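PDB 6EDI: glucokinase, which probably catalyses ATP-dependent phosphorylation of D-glucose to glucose 6-phosphate and adopts the sugar kinase, actin and Hsp70 type of ATPase fold. Local coordinates for residues Y163-L168 with T345-G350; K179-G184 with K367-R372; N329-T334 with T388-Q393. All coordinates share one frame; numbering follows the deposited sequence.

Interaction 1: Y163-L168 with T345-G350; sequences YGVLAL and TCVLMG
V165 of helix 157-170 and V347 of strand 345-348 mark where the two backbones come nearest, with 8.8 Å from V165 CA to V347 CA, so the helix and the strand are bridged by side chains, with no hydrogen bond between them. V165 does all the work on the helix side, and its two methyls are split between two partners. The first, CG1, is anti to the backbone N (chi1 178°) and reaches toward the strand, where V165 CG1 lies 4.5 Å from V347 CG2, a loose methyl-to-methyl touch. The second, CG2, meets M349 from just beyond the strand's end: V165 CG2 to M349 SD is 3.7 Å, the tighter of the two contacts. M349 CG sits between the backbone N and the carbonyl carbon (chi1 77°), and the chain then runs out extended, which carries the sulfur across to the valine; the two side chains cross at a slant. V347 and M349, two residues apart, turn to the same face, while C346 and L348 turn to the opposite side of the sheet. Around the contact, I200 also touches V165, F178 touches both V347 and M349, and V207 and A209 of strand 205-210 flank the methionine. After M349 comes G350, the N-cap of helix 351-355, whose N is hydrogen-bonded to Q393. The helix packs on one face of the mixed sheet, as in actin-like ATPase folds. All three touching side chains are buried and apolar, so what binds helix to sheet is dispersion and the exclusion of water: methyl against methyl, and methyl against a polarisable thioether.

Interaction 2: K179-G184 with K367-R372; sequences KVMWKG and KRLQAR
Q370 lays its whole side chain flat across the indole of W182, an amide-on-ring stack with the two planes 23° apart. The glutamine leaves helix 363-373 with CG anti to its backbone N and stays extended (chi2 180°), so it spans the ring system from end to end. Near the helix, Q370 CB stands 3.8 Å from the centroid of the six-membered ring of W182, a CH-pi contact over the face; CG follows over the centre of the indole. At the far end Q370 NE2 is 3.5 Å from W182 CG, above the CG side of the five-membered ring. The chains run past each other in opposite directions, the indole pointing at the helix and the glutamine back toward the strand. On the other face of the indole sits the tryptophan's own neighbour, with M181 CB 3.8 Å above the plane and displaced toward the rim. L369 adds apolar packing: its CB is 4.0 Å from W182 CZ3, while its CD1 lies 4.4 Å from M181 CE. M181 and W182 form a classic beta bulge opposite F390, which lets two successive side chains serve one patch. V366 and L373, from the same helix as Q370, also touch the indole, and L369 reaches on to Y327 and I331 of helix 317-341, so helix 363-373 lies between the edge strand 178-182 and helix 317-341, touching both.

Interaction 3: N329-T334 with T388-Q393; sequences NLIGLT and TTFLRQ
F390 offers the outer rim of its ring to helix 317-341, and T334 meets it there: T334 CB lies in the ring plane at the edge, and T334 OG1, also near the plane, is 3.6 Å from F390 CE2. T388 O also lies in the ring plane, but at the far side of the rim, beside CD1. To one side of the ring plane, beyond the rim at CE2, comes C346 SG, 3.6 Å from F390 CE2; on the opposite side lies the indole of W182, its plane turned about 30° from that of the phenyl. I331 approaches obliquely, its CD1 4.0 Å from F390 CE2. Its CB leaves the helix along the flank of the contact, and both torsions bend the chain (chi1 -69°, chi2 -64°) so that the terminal methyl swings back to the ring. The hydroxyl of T334 makes no hydrogen bond with the strand. Its chi1 of 67° directs it back over its own helix, where T334 OG1 donates to the carbonyl O of I331; the modelled length is very short and should be treated as doubtful. The backbones remain well apart, T334 CA being 9.9 Å from F390 CA, and L373 of helix 363-373 fills in by touching I331, T334 and F390. This is helix-on-sheet packing of the layered alpha/beta kind found in actin-like ATPases: the part of helix 317-341 around I331 and T334 packs over one face of the mixed sheet, with F390 the side chain that bridges to it here.

In the fold
All three interactions hang on one mixed sheet, in which strand 389-393 lies between 178-182 and 345-348. Interaction 1 packs helix 157-170 against one face, through V347 and M349; interaction 3 brings helix 317-341 to the other, where F390 points. Interaction 2 is close to interaction 3, centres about 8 Å apart, while interaction 1 lies about 12 Å from interaction 3 and 17 Å from interaction 2. Along the chain the first segments come in the order 163-168, 179-184, 329-334, followed by 345-350, 367-372, 388-393, so every pair of contacts interleaves. Distant stretches of sequence are thereby joined into a single layered unit, with helices on both faces of the sheet.

Interaction 1: Y163-L168 with T345-G350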
loop_
_atom_site.group_PDB
_atom_site.type_symbol
_atom_site.label_atom_id
_atom_site.label_comp_id
_atom_site.label_asym_id
_atom_site.label_seq_id
_atom_site.Cartn_x
_atom_site.Cartn_y
_atom_site.Cartn_z
ATOM N N TYR A 163 -10.938 8.924 2.038
ATOM C CA TYR A 163 -11.611 9.695 0.986
ATOM C C TYR A 163 -12.206 10.998 1.549
ATOM O O TYR A 163 -12.302 12.015 0.850
ATOM C CB TYR A 163 -12.678 8.859 0.266
ATOM C CG TYR A 163 -12.142 7.967 -0.828
ATOM C CD1 TYR A 163 -11.572 8.512 -1.973
ATOM C CD2 TYR A 163 -12.228 6.580 -0.732
ATOM C CE1 TYR A 163 -11.066 7.697 -2.981
ATOM C CE2 TYR A 163 -11.735 5.753 -1.741
ATOM C CZ TYR A 163 -11.152 6.327 -2.864
ATOM O OH TYR A 163 -10.647 5.531 -3.873
ATOM N N GLY A 164 -12.613 10.971 2.817
ATOM C CA GLY A 164 -13.137 12.164 3.453
ATOM C C GLY A 164 -12.064 13.225 3.605
ATOM O O GLY A 164 -12.311 14.417 3.401
ATOM N N VAL A 165 -10.863 12.787 3.963
ATOM C CA VAL A 165 -9.731 13.695 4.099
ATOM C C VAL A 165 -9.455 14.342 2.760
ATOM O O VAL A 165 -9.244 15.556 2.677
ATOM C CB VAL A 165 -8.473 12.950 4.537
ATOM C CG1 VAL A 165 -7.292 13.904 4.622
ATOM C CG2 VAL A 165 -8.722 12.264 5.879
ATOM N N LEU A 166 -9.458 13.521 1.711
ATOM C CA LEU A 166 -9.224 14.024 0.361
ATOM C C LEU A 166 -10.318 15.017 -0.012
ATOM O O LEU A 166 -10.046 16.069 -0.586
ATOM C CB LEU A 166 -9.224 12.874 -0.639
ATOM C CG LEU A 166 -9.163 13.330 -2.094
ATOM C CD1 LEU A 166 -7.850 14.050 -2.353
ATOM C CD2 LEU A 166 -9.315 12.141 -3.015
ATOM N N ALA A 167 -11.558 14.676 0.324
ATOM C CA ALA A 167 -12.688 15.541 0.014
ATOM C C ALA A 167 -12.493 16.907 0.660
ATOM O O ALA A 167 -12.666 17.941 0.011
ATOM C CB ALA A 167 -13.977 14.911 0.459
ATOM N N LEU A 168 -12.132 16.906 1.938
ATOM C CA LEU A 168 -11.893 18.150 2.662
ATOM C C LEU A 168 -10.765 18.945 2.026
ATOM O O LEU A 168 -10.825 20.179 1.932
ATOM C CB LEU A 168 -11.556 17.866 4.124
ATOM C CG LEU A 168 -12.660 17.286 5.009
ATOM C CD1 LEU A 168 -12.097 16.764 6.327
ATOM C CD2 LEU A 168 -13.706 18.353 5.255
ATOM N N THR A 345 2.362 13.190 3.222
ATOM C CA THR A 345 1.727 13.533 4.481
ATOM C C THR A 345 1.345 12.281 5.241
ATOM O O THR A 345 1.149 11.200 4.664
ATOM C CB THR A 345 0.461 14.380 4.274
ATOM O OG1 THR A 345 -0.480 13.632 3.496
ATOM C CG2 THR A 345 0.785 15.707 3.569
ATOM N N CYS A 346 1.234 12.425 6.548
ATOM C CA CYS A 346 0.657 11.378 7.363
ATOM C C CYS A 346 -0.358 12.051 8.258
ATOM O O CYS A 346 -0.058 13.069 8.878
ATOM C CB CYS A 346 1.717 10.689 8.209
ATOM S SG CYS A 346 1.050 9.519 9.395
ATOM N N VAL A 347 -1.560 11.489 8.294
ATOM C CA VAL A 347 -2.665 12.073 9.045
ATOM C C VAL A 347 -3.068 11.181 10.209
ATOM O O VAL A 347 -3.331 9.983 10.039
ATOM C CB VAL A 347 -3.884 12.278 8.152
ATOM C CG1 VAL A 347 -5.118 12.599 9.013
ATOM C CG2 VAL A 347 -3.624 13.373 7.129
ATOM N N LEU A 348 -3.132 11.771 11.400
ATOM C CA LEU A 348 -3.608 11.052 12.574
ATOM C C LEU A 348 -5.014 11.556 12.837
ATOM O O LEU A 348 -5.214 12.758 13.031
ATOM C CB LEU A 348 -2.702 11.322 13.783
ATOM C CG LEU A 348 -1.351 10.611 13.927
ATOM C CD1 LEU A 348 -0.460 10.874 12.748
ATOM C CD2 LEU A 348 -0.647 11.039 15.237
ATOM N N MET A 349 -5.995 10.658 12.827
ATOM C CA MET A 349 -7.382 11.113 12.912
ATOM C C MET A 349 -8.299 10.229 13.755
ATOM O O MET A 349 -7.852 9.274 14.403
ATOM C CB MET A 349 -7.938 11.312 11.499
ATOM C CG MET A 349 -8.317 10.038 10.759
ATOM S SD MET A 349 -8.835 10.433 9.068
ATOM C CE MET A 349 -9.960 9.112 8.693
ATOM N N GLY A 350 -9.583 10.573 13.782
ATOM C CA GLY A 350 -10.538 9.844 14.604
ATOM C C GLY A 350 -10.941 10.594 15.866
ATOM O O GLY A 350 -10.248 11.530 16.292
#

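Interaction 2: K179-G184 with K367-R372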
loop_
_atom_site.group_PDB
_atom_site.type_symbol
_atom_site.label_atom_id
_atom_site.label_comp_id
_atom_site.label_asym_id
_atom_site.label_seq_id
_atom_site.Cartn_x
_atom_site.Cartn_y
_atom_site.Cartn_z
ATOM N N LYS A 179 -4.709 20.060 11.853
ATOM C CA LYS A 179 -3.629 20.976 12.230
ATOM C C LYS A 179 -2.298 20.300 11.982
ATOM O O LYS A 179 -2.196 19.073 12.092
ATOM C CB LYS A 179 -3.713 21.339 13.717
ATOM C CG LYS A 179 -4.677 22.439 14.050
ATOM C CD LYS A 179 -4.007 23.458 14.966
ATOM C CE LYS A 179 -4.623 24.851 14.806
ATOM N NZ LYS A 179 -3.632 25.945 15.092
ATOM N N VAL A 180 -1.270 21.092 11.700
ATOM C CA VAL A 180 0.050 20.545 11.441
ATOM C C VAL A 180 0.726 20.156 12.735
ATOM O O VAL A 180 0.817 20.960 13.658
ATOM C CB VAL A 180 0.935 21.551 10.700
ATOM C CG1 VAL A 180 2.350 21.004 10.523
ATOM C CG2 VAL A 180 0.319 21.864 9.367
ATOM N N MET A 181 1.172 18.912 12.820
ATOM C CA MET A 181 2.011 18.522 13.941
ATOM C C MET A 181 3.434 18.988 13.653
ATOM O O MET A 181 4.069 19.643 14.491
ATOM C CB MET A 181 1.954 17.014 14.164
ATOM C CG MET A 181 0.575 16.534 14.524
ATOM S SD MET A 181 0.335 14.745 14.593
ATOM C CE MET A 181 1.732 14.264 15.611
ATOM N N TRP A 182 3.929 18.639 12.463
ATOM C CA TRP A 182 5.216 19.116 11.987
ATOM C C TRP A 182 5.342 19.016 10.471
ATOM O O TRP A 182 4.773 18.126 9.827
ATOM C CB TRP A 182 6.379 18.408 12.684
ATOM C CG TRP A 182 6.378 16.913 12.549
ATOM C CD1 TRP A 182 6.718 16.185 11.440
ATOM C CD2 TRP A 182 6.051 15.963 13.570
ATOM N NE1 TRP A 182 6.604 14.840 11.709
ATOM C CE2 TRP A 182 6.202 14.678 13.014
ATOM C CE3 TRP A 182 5.642 16.077 14.904
ATOM C CZ2 TRP A 182 5.958 13.512 13.747
ATOM C CZ3 TRP A 182 5.407 14.920 15.637
ATOM C CH2 TRP A 182 5.571 13.654 15.061
ATOM N N LYS A 183 6.086 19.951 9.905
ATOM C CA LYS A 183 6.219 20.041 8.472
ATOM C C LYS A 183 7.423 19.213 8.059
ATOM O O LYS A 183 8.482 19.301 8.672
ATOM C CB LYS A 183 6.384 21.501 8.071
ATOM C CG LYS A 183 6.617 21.739 6.598
ATOM C CD LYS A 183 6.825 23.223 6.337
ATOM C CE LYS A 183 7.511 23.429 5.015
ATOM N NZ LYS A 183 7.578 24.870 4.609
ATOM N N GLY A 184 7.253 18.388 7.035
ATOM C CA GLY A 184 8.346 17.570 6.540
ATOM C C GLY A 184 9.269 18.325 5.608
ATOM O O GLY A 184 8.890 19.332 5.016
ATOM N N LYS A 367 7.394 17.569 20.221
ATOM C CA LYS A 367 8.838 17.442 20.046
ATOM C C LYS A 367 9.292 16.020 20.356
ATOM O O LYS A 367 10.059 15.425 19.600
ATOM C CB LYS A 367 9.551 18.437 20.967
ATOM C CG LYS A 367 11.026 18.635 20.682
ATOM C CD LYS A 367 11.513 19.979 21.220
ATOM C CE LYS A 367 10.856 21.137 20.478
ATOM N NZ LYS A 367 11.462 22.460 20.817
ATOM N N ARG A 368 8.802 15.475 21.461
ATOM C CA ARG A 368 9.159 14.117 21.869
ATOM C C ARG A 368 8.546 13.044 20.960
ATOM O O ARG A 368 9.094 11.947 20.833
ATOM C CB ARG A 368 8.761 13.884 23.328
ATOM C CG ARG A 368 9.476 14.829 24.289
ATOM C CD ARG A 368 10.985 14.774 24.081
ATOM N NE ARG A 368 11.494 13.454 24.437
ATOM C CZ ARG A 368 11.816 13.092 25.675
ATOM N NH1 ARG A 368 11.706 13.961 26.675
ATOM N NH2 ARG A 368 12.255 11.859 25.913
ATOM N N LEU A 369 7.411 13.354 20.335
ATOM C CA LEU A 369 6.817 12.450 19.357
ATOM C C LEU A 369 7.642 12.408 18.085
ATOM O O LEU A 369 7.874 11.334 17.528
ATOM C CB LEU A 369 5.395 12.876 19.023
ATOM C CG LEU A 369 4.365 12.619 20.111
ATOM C CD1 LEU A 369 2.985 12.998 19.611
ATOM C CD2 LEU A 369 4.406 11.171 20.546
ATOM N N GLN A 370 8.069 13.580 17.620
ATOM C CA GLN A 370 8.942 13.683 16.463
ATOM C C GLN A 370 10.270 13.006 16.792
ATOM O O GLN A 370 10.909 12.403 15.930
ATOM C CB GLN A 370 9.149 15.162 16.073
ATOM C CG GLN A 370 9.688 15.358 14.674
ATOM C CD GLN A 370 9.887 16.815 14.287
ATOM O OE1 GLN A 370 10.106 17.677 15.141
ATOM N NE2 GLN A 370 9.838 17.091 12.983
ATOM N N ALA A 371 10.672 13.090 18.055
ATOM C CA ALA A 371 11.884 12.408 18.505
ATOM C C ALA A 371 11.738 10.907 18.310
ATOM O O ALA A 371 12.659 10.228 17.843
ATOM C CB ALA A 371 12.173 12.733 19.972
ATOM N N ARG A 372 10.576 10.386 18.671
ATOM C CA ARG A 372 10.338 8.957 18.559
ATOM C C ARG A 372 10.373 8.500 17.108
ATOM O O ARG A 372 11.014 7.495 16.781
ATOM C CB ARG A 372 8.991 8.604 19.173
ATOM C CG ARG A 372 8.617 7.152 18.988
ATOM C CD ARG A 372 9.684 6.224 19.550
ATOM N NE ARG A 372 9.335 4.824 19.350
ATOM C CZ ARG A 372 9.594 4.157 18.230
ATOM N NH1 ARG A 372 10.176 4.777 17.221
ATOM N NH2 ARG A 372 9.262 2.877 18.112
#

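Interaction 3: N329-T334 with T388-Q393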
loop_
_atom_site.group_PDB
_atom_site.type_symbol
_atom_site.label_atom_id
_atom_site.label_comp_id
_atom_site.label_asym_id
_atom_site.label_seq_id
_atom_site.Cartn_x
_atom_site.Cartn_y
_atom_site.Cartn_z
ATOM N N ASN A 329 4.115 5.126 20.892
ATOM C CA ASN A 329 3.957 3.908 20.102
ATOM C C ASN A 329 3.056 4.027 18.871
ATOM O O ASN A 329 3.310 3.371 17.848
ATOM C CB ASN A 329 3.520 2.760 21.005
ATOM C CG ASN A 329 4.690 2.186 21.777
ATOM O OD1 ASN A 329 5.787 2.055 21.228
ATOM N ND2 ASN A 329 4.480 1.871 23.047
ATOM N N LEU A 330 2.017 4.854 18.958
ATOM C CA LEU A 330 1.271 5.196 17.753
ATOM C C LEU A 330 2.238 5.771 16.712
ATOM O O LEU A 330 2.232 5.372 15.546
ATOM C CB LEU A 330 0.161 6.202 18.055
ATOM C CG LEU A 330 -0.553 6.682 16.783
ATOM C CD1 LEU A 330 -1.387 5.541 16.212
ATOM C CD2 LEU A 330 -1.416 7.911 17.058
ATOM N N ILE A 331 3.089 6.693 17.149
ATOM C CA ILE A 331 4.080 7.283 16.257
ATOM C C ILE A 331 5.104 6.230 15.796
ATOM O O ILE A 331 5.552 6.245 14.635
ATOM C CB ILE A 331 4.755 8.526 16.907
ATOM C CG1 ILE A 331 3.748 9.675 17.019
ATOM C CG2 ILE A 331 5.964 8.972 16.101
ATOM C CD1 ILE A 331 3.268 10.176 15.668
ATOM N N GLY A 332 5.452 5.303 16.690
ATOM C CA GLY A 332 6.329 4.193 16.320
ATOM C C GLY A 332 5.780 3.378 15.154
ATOM O O GLY A 332 6.528 2.993 14.247
ATOM N N LEU A 333 4.468 3.127 15.175
ATOM C CA LEU A 333 3.792 2.482 14.052
ATOM C C LEU A 333 3.940 3.348 12.817
ATOM O O LEU A 333 4.264 2.842 11.742
ATOM C CB LEU A 333 2.302 2.252 14.341
ATOM C CG LEU A 333 1.417 1.942 13.127
ATOM C CD1 LEU A 333 1.729 0.599 12.484
ATOM C CD2 LEU A 333 -0.053 2.010 13.505
ATOM N N THR A 334 3.709 4.654 12.967
ATOM C CA THR A 334 3.860 5.553 11.816
ATOM C C THR A 334 5.292 5.636 11.301
ATOM O O THR A 334 5.513 5.995 10.153
ATOM C CB THR A 334 3.363 6.979 12.088
ATOM O OG1 THR A 334 4.207 7.615 13.060
ATOM C CG2 THR A 334 1.919 6.970 12.570
ATOM N N THR A 388 8.257 13.684 5.662
ATOM C CA THR A 388 6.797 13.638 5.754
ATOM C C THR A 388 6.198 14.682 6.699
ATOM O O THR A 388 6.636 14.832 7.841
ATOM C CB THR A 388 6.326 12.212 6.160
ATOM O OG1 THR A 388 6.765 11.273 5.168
ATOM C CG2 THR A 388 4.805 12.145 6.283
ATOM N N THR A 389 5.187 15.394 6.206
ATOM C CA THR A 389 4.433 16.361 6.990
ATOM C C THR A 389 3.352 15.609 7.758
ATOM O O THR A 389 2.570 14.871 7.153
ATOM C CB THR A 389 3.795 17.412 6.053
ATOM O OG1 THR A 389 4.834 18.174 5.426
ATOM C CG2 THR A 389 2.859 18.348 6.804
ATOM N N PHE A 390 3.315 15.769 9.086
ATOM C CA PHE A 390 2.298 15.105 9.909
ATOM C C PHE A 390 1.185 16.061 10.280
ATOM O O PHE A 390 1.439 17.228 10.595
ATOM C CB PHE A 390 2.887 14.515 11.191
ATOM C CG PHE A 390 3.443 13.124 11.024
ATOM C CD1 PHE A 390 4.451 12.867 10.102
ATOM C CD2 PHE A 390 2.967 12.080 11.800
ATOM C CE1 PHE A 390 4.965 11.584 9.959
ATOM C CE2 PHE A 390 3.469 10.808 11.676
ATOM C CZ PHE A 390 4.466 10.548 10.749
ATOM N N LEU A 391 -0.042 15.558 10.202
ATOM C CA LEU A 391 -1.241 16.330 10.527
ATOM C C LEU A 391 -2.082 15.577 11.555
ATOM O O LEU A 391 -2.003 14.354 11.651
ATOM C CB LEU A 391 -2.083 16.587 9.268
ATOM C CG LEU A 391 -1.446 17.229 8.037
ATOM C CD1 LEU A 391 -2.510 17.390 6.962
ATOM C CD2 LEU A 391 -0.815 18.577 8.367
ATOM N N ARG A 392 -2.916 16.324 12.279
ATOM C CA ARG A 392 -3.758 15.832 13.359
ATOM C C ARG A 392 -5.167 16.355 13.178
ATOM O O ARG A 392 -5.340 17.559 13.015
ATOM C CB ARG A 392 -3.288 16.491 14.636
ATOM C CG ARG A 392 -2.698 15.626 15.648
ATOM C CD ARG A 392 -2.192 16.563 16.703
ATOM N NE ARG A 392 -3.304 17.328 17.232
ATOM C CZ ARG A 392 -3.222 18.589 17.626
ATOM N NH1 ARG A 392 -2.065 19.219 17.557
ATOM N NH2 ARG A 392 -4.296 19.201 18.096
ATOM N N GLN A 393 -6.173 15.493 13.271
ATOM C CA GLN A 393 -7.555 15.970 13.261
ATOM C C GLN A 393 -7.872 16.755 14.537
ATOM O O GLN A 393 -7.541 16.311 15.634
ATOM C CB GLN A 393 -8.537 14.804 13.123
ATOM C CG GLN A 393 -9.933 15.285 12.759
ATOM C CD GLN A 393 -10.933 14.171 12.582
ATOM O OE1 GLN A 393 -10.573 12.993 12.533
ATOM N NE2 GLN A 393 -12.221 14.540 12.506
#